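Local structure of probable host range protein 2-3 (5CZ3) at residues A[47-52]-A[91-96]. The protein probably acts as a poxvirus host-range factor of the C7 family, supporting multiplication of myxoma virus in different cell types. Residues are numbered along the deposited sequence; the frame is centred on the assembly and turned at random.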
loop_
_atom_site.group_PDB
_atom_site.type_symbol
_atom_site.label_atom_id
_atom_site.label_comp_id
_atom_site.label_asym_id
_atom_site.label_seq_id
_atom_site.Cartn_x
_atom_site.Cartn_y
_atom_site.Cartn_z
ATOM N N ILE A 47 8.165 -9.878 -6.323
ATOM C CA ILE A 47 7.680 -8.506 -6.281
ATOM C C ILE A 47 7.908 -7.905 -4.899
ATOM O O ILE A 47 7.402 -8.413 -3.899
ATOM C CB ILE A 47 6.188 -8.422 -6.644
ATOM C CG1 ILE A 47 5.951 -9.006 -8.036
ATOM C CG2 ILE A 47 5.708 -6.980 -6.592
ATOM C CD1 ILE A 47 4.499 -9.047 -8.438
ATOM N N THR A 48 8.679 -6.824 -4.854
ATOM C CA THR A 48 9.032 -6.182 -3.594
ATOM C C THR A 48 8.157 -4.961 -3.327
ATOM O O THR A 48 8.088 -4.045 -4.147
ATOM C CB THR A 48 10.513 -5.751 -3.579
ATOM O OG1 THR A 48 11.350 -6.878 -3.865
ATOM C CG2 THR A 48 10.892 -5.178 -2.221
ATOM N N PHE A 49 7.485 -4.959 -2.181
ATOM C CA PHE A 49 6.694 -3.811 -1.754
ATOM C C PHE A 49 7.373 -3.085 -0.601
ATOM O O PHE A 49 7.759 -3.705 0.388
ATOM C CB PHE A 49 5.289 -4.232 -1.317
ATOM C CG PHE A 49 4.471 -4.873 -2.399
ATOM C CD1 PHE A 49 4.578 -6.229 -2.658
ATOM C CD2 PHE A 49 3.572 -4.124 -3.140
ATOM C CE1 PHE A 49 3.818 -6.821 -3.645
ATOM C CE2 PHE A 49 2.811 -4.710 -4.130
ATOM C CZ PHE A 49 2.934 -6.060 -4.383
ATOM N N ILE A 50 7.516 -1.771 -0.725
ATOM C CA ILE A 50 7.927 -0.954 0.408
ATOM C C ILE A 50 6.813 0.025 0.752
ATOM O O ILE A 50 6.434 0.865 -0.065
ATOM C CB ILE A 50 9.239 -0.196 0.132
ATOM C CG1 ILE A 50 10.418 -1.167 0.163
ATOM C CG2 ILE A 50 9.448 0.903 1.165
ATOM C CD1 ILE A 50 11.765 -0.504 0.024
ATOM N N LEU A 51 6.275 -0.106 1.960
ATOM C CA LEU A 51 5.195 0.758 2.419
ATOM C C LEU A 51 5.710 1.736 3.461
ATOM O O LEU A 51 6.222 1.330 4.505
ATOM C CB LEU A 51 4.039 -0.063 3.001
ATOM C CG LEU A 51 3.323 -1.084 2.110
ATOM C CD1 LEU A 51 4.054 -2.420 2.088
ATOM C CD2 LEU A 51 1.882 -1.269 2.563
ATOM N N VAL A 52 5.577 3.026 3.175
ATOM C CA VAL A 52 5.983 4.052 4.124
ATOM C C VAL A 52 4.756 4.646 4.801
ATOM O O VAL A 52 4.028 5.441 4.208
ATOM C CB VAL A 52 6.794 5.164 3.445
ATOM C CG1 VAL A 52 7.206 6.213 4.466
ATOM C CG2 VAL A 52 8.016 4.575 2.747
ATOM N N VAL A 91 7.721 -6.043 2.192
ATOM C CA VAL A 91 7.286 -7.411 1.953
ATOM C C VAL A 91 7.666 -7.850 0.540
ATOM O O VAL A 91 7.606 -7.069 -0.409
ATOM C CB VAL A 91 5.756 -7.572 2.182
ATOM C CG1 VAL A 91 4.959 -6.717 1.216
ATOM C CG2 VAL A 91 5.343 -9.031 2.074
ATOM N N VAL A 92 8.092 -9.101 0.419
ATOM C CA VAL A 92 8.445 -9.674 -0.870
ATOM C C VAL A 92 7.606 -10.918 -1.125
ATOM O O VAL A 92 7.594 -11.846 -0.317
ATOM C CB VAL A 92 9.942 -10.030 -0.943
ATOM C CG1 VAL A 92 10.251 -10.771 -2.234
ATOM C CG2 VAL A 92 10.795 -8.771 -0.821
ATOM N N ILE A 93 6.891 -10.924 -2.243
ATOM C CA ILE A 93 6.080 -12.074 -2.616
ATOM C C ILE A 93 6.647 -12.742 -3.857
ATOM O O ILE A 93 7.344 -12.111 -4.652
ATOM C CB ILE A 93 4.616 -11.681 -2.881
ATOM C CG1 ILE A 93 4.535 -10.679 -4.035
ATOM C CG2 ILE A 93 3.986 -11.103 -1.626
ATOM C CD1 ILE A 93 3.122 -10.309 -4.426
ATOM N N TYR A 94 6.349 -14.025 -4.015
ATOM C CA TYR A 94 6.749 -14.755 -5.205
ATOM C C TYR A 94 5.519 -15.181 -5.993
ATOM O O TYR A 94 4.655 -15.887 -5.473
ATOM C CB TYR A 94 7.592 -15.974 -4.837
ATOM C CG TYR A 94 7.903 -16.859 -6.019
ATOM C CD1 TYR A 94 8.931 -16.543 -6.897
ATOM C CD2 TYR A 94 7.163 -18.008 -6.263
ATOM C CE1 TYR A 94 9.215 -17.349 -7.983
ATOM C CE2 TYR A 94 7.439 -18.817 -7.343
ATOM C CZ TYR A 94 8.465 -18.484 -8.200
ATOM O OH TYR A 94 8.746 -19.288 -9.279
ATOM N N VAL A 95 5.443 -14.753 -7.249
ATOM C CA VAL A 95 4.297 -15.075 -8.090
ATOM C C VAL A 95 4.717 -15.795 -9.366
ATOM O O VAL A 95 5.800 -15.558 -9.900
ATOM C CB VAL A 95 3.500 -13.810 -8.464
ATOM C CG1 VAL A 95 2.795 -13.247 -7.237
ATOM C CG2 VAL A 95 4.413 -12.767 -9.092
ATOM N N GLU A 96 3.849 -16.681 -9.842
ATOM C CA GLU A 96 4.101 -17.432 -11.065
ATOM C C GLU A 96 3.088 -17.043 -12.133
ATOM O O GLU A 96 3.307 -17.259 -13.324
ATOM C CB GLU A 96 4.044 -18.937 -10.795
ATOM C CG GLU A 96 5.180 -19.444 -9.924
ATOM C CD GLU A 96 5.124 -20.940 -9.684
ATOM O OE1 GLU A 96 4.008 -21.492 -9.590
ATOM O OE2 GLU A 96 6.202 -21.563 -9.596
#
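Phe49 joins strand 45-54 to strand 87-95 by a run of contacts that starts at CB, 3.6 Å from the CG1 methyl of Val91, the two residues lying side by side as a hydrogen-bonded antiparallel pair. With CG anti to its own carbonyl carbon (chi1 -62°), the ring swings back along strand 45-54 on the side of its backbone N. CG and CD1 still graze Val91 CG1, and Val91 O lies at the ring edge. One atom further out, CE1 reaches the next inward-facing residue of the partner strand and meets Ile93 CD1 at 3.6 Å; the isoleucine comes in at the ring edge, near its plane, and the two side chains cross obliquely. Ile93 can reach there because its CG1 takes the crowded place between backbone N and carbonyl carbon (chi1 61°), with CD1 extended beyond it.

The two backbones are joined by two reciprocal pairs of hydrogen bonds. Phe49 N to Val91 O is the straightest, 2.8 Å long and 174° at the hydrogen, arriving almost along the C=O axis; Val91 N returns to Phe49 O. Ile47 and Ile93 repeat the exchange, with Ile47 N to Ile93 O at 2.9 Å.

These are neighbouring strands in one antiparallel sheet of the C7-family beta-sandwich, and the face bearing Ile47, Phe49, Val91 and Ile93 is turned inward. Leu39 and Ile37 of strand 34-40 and Met68 of strand 67-70, both in the opposing sheet, pack against it. On the same face Ile47 CD1 touches Val95 CG2 at 3.8 Å, and Leu70 also meets Val95.

The other face carries the non-hydrogen-bonded pair Thr48 and Val92, whose CA atoms come to 4.5 Å. Here Val92 CG2 lies alongside both branches of the threonine, 3.6 Å from Thr48 OG1 and slightly farther from its methyl.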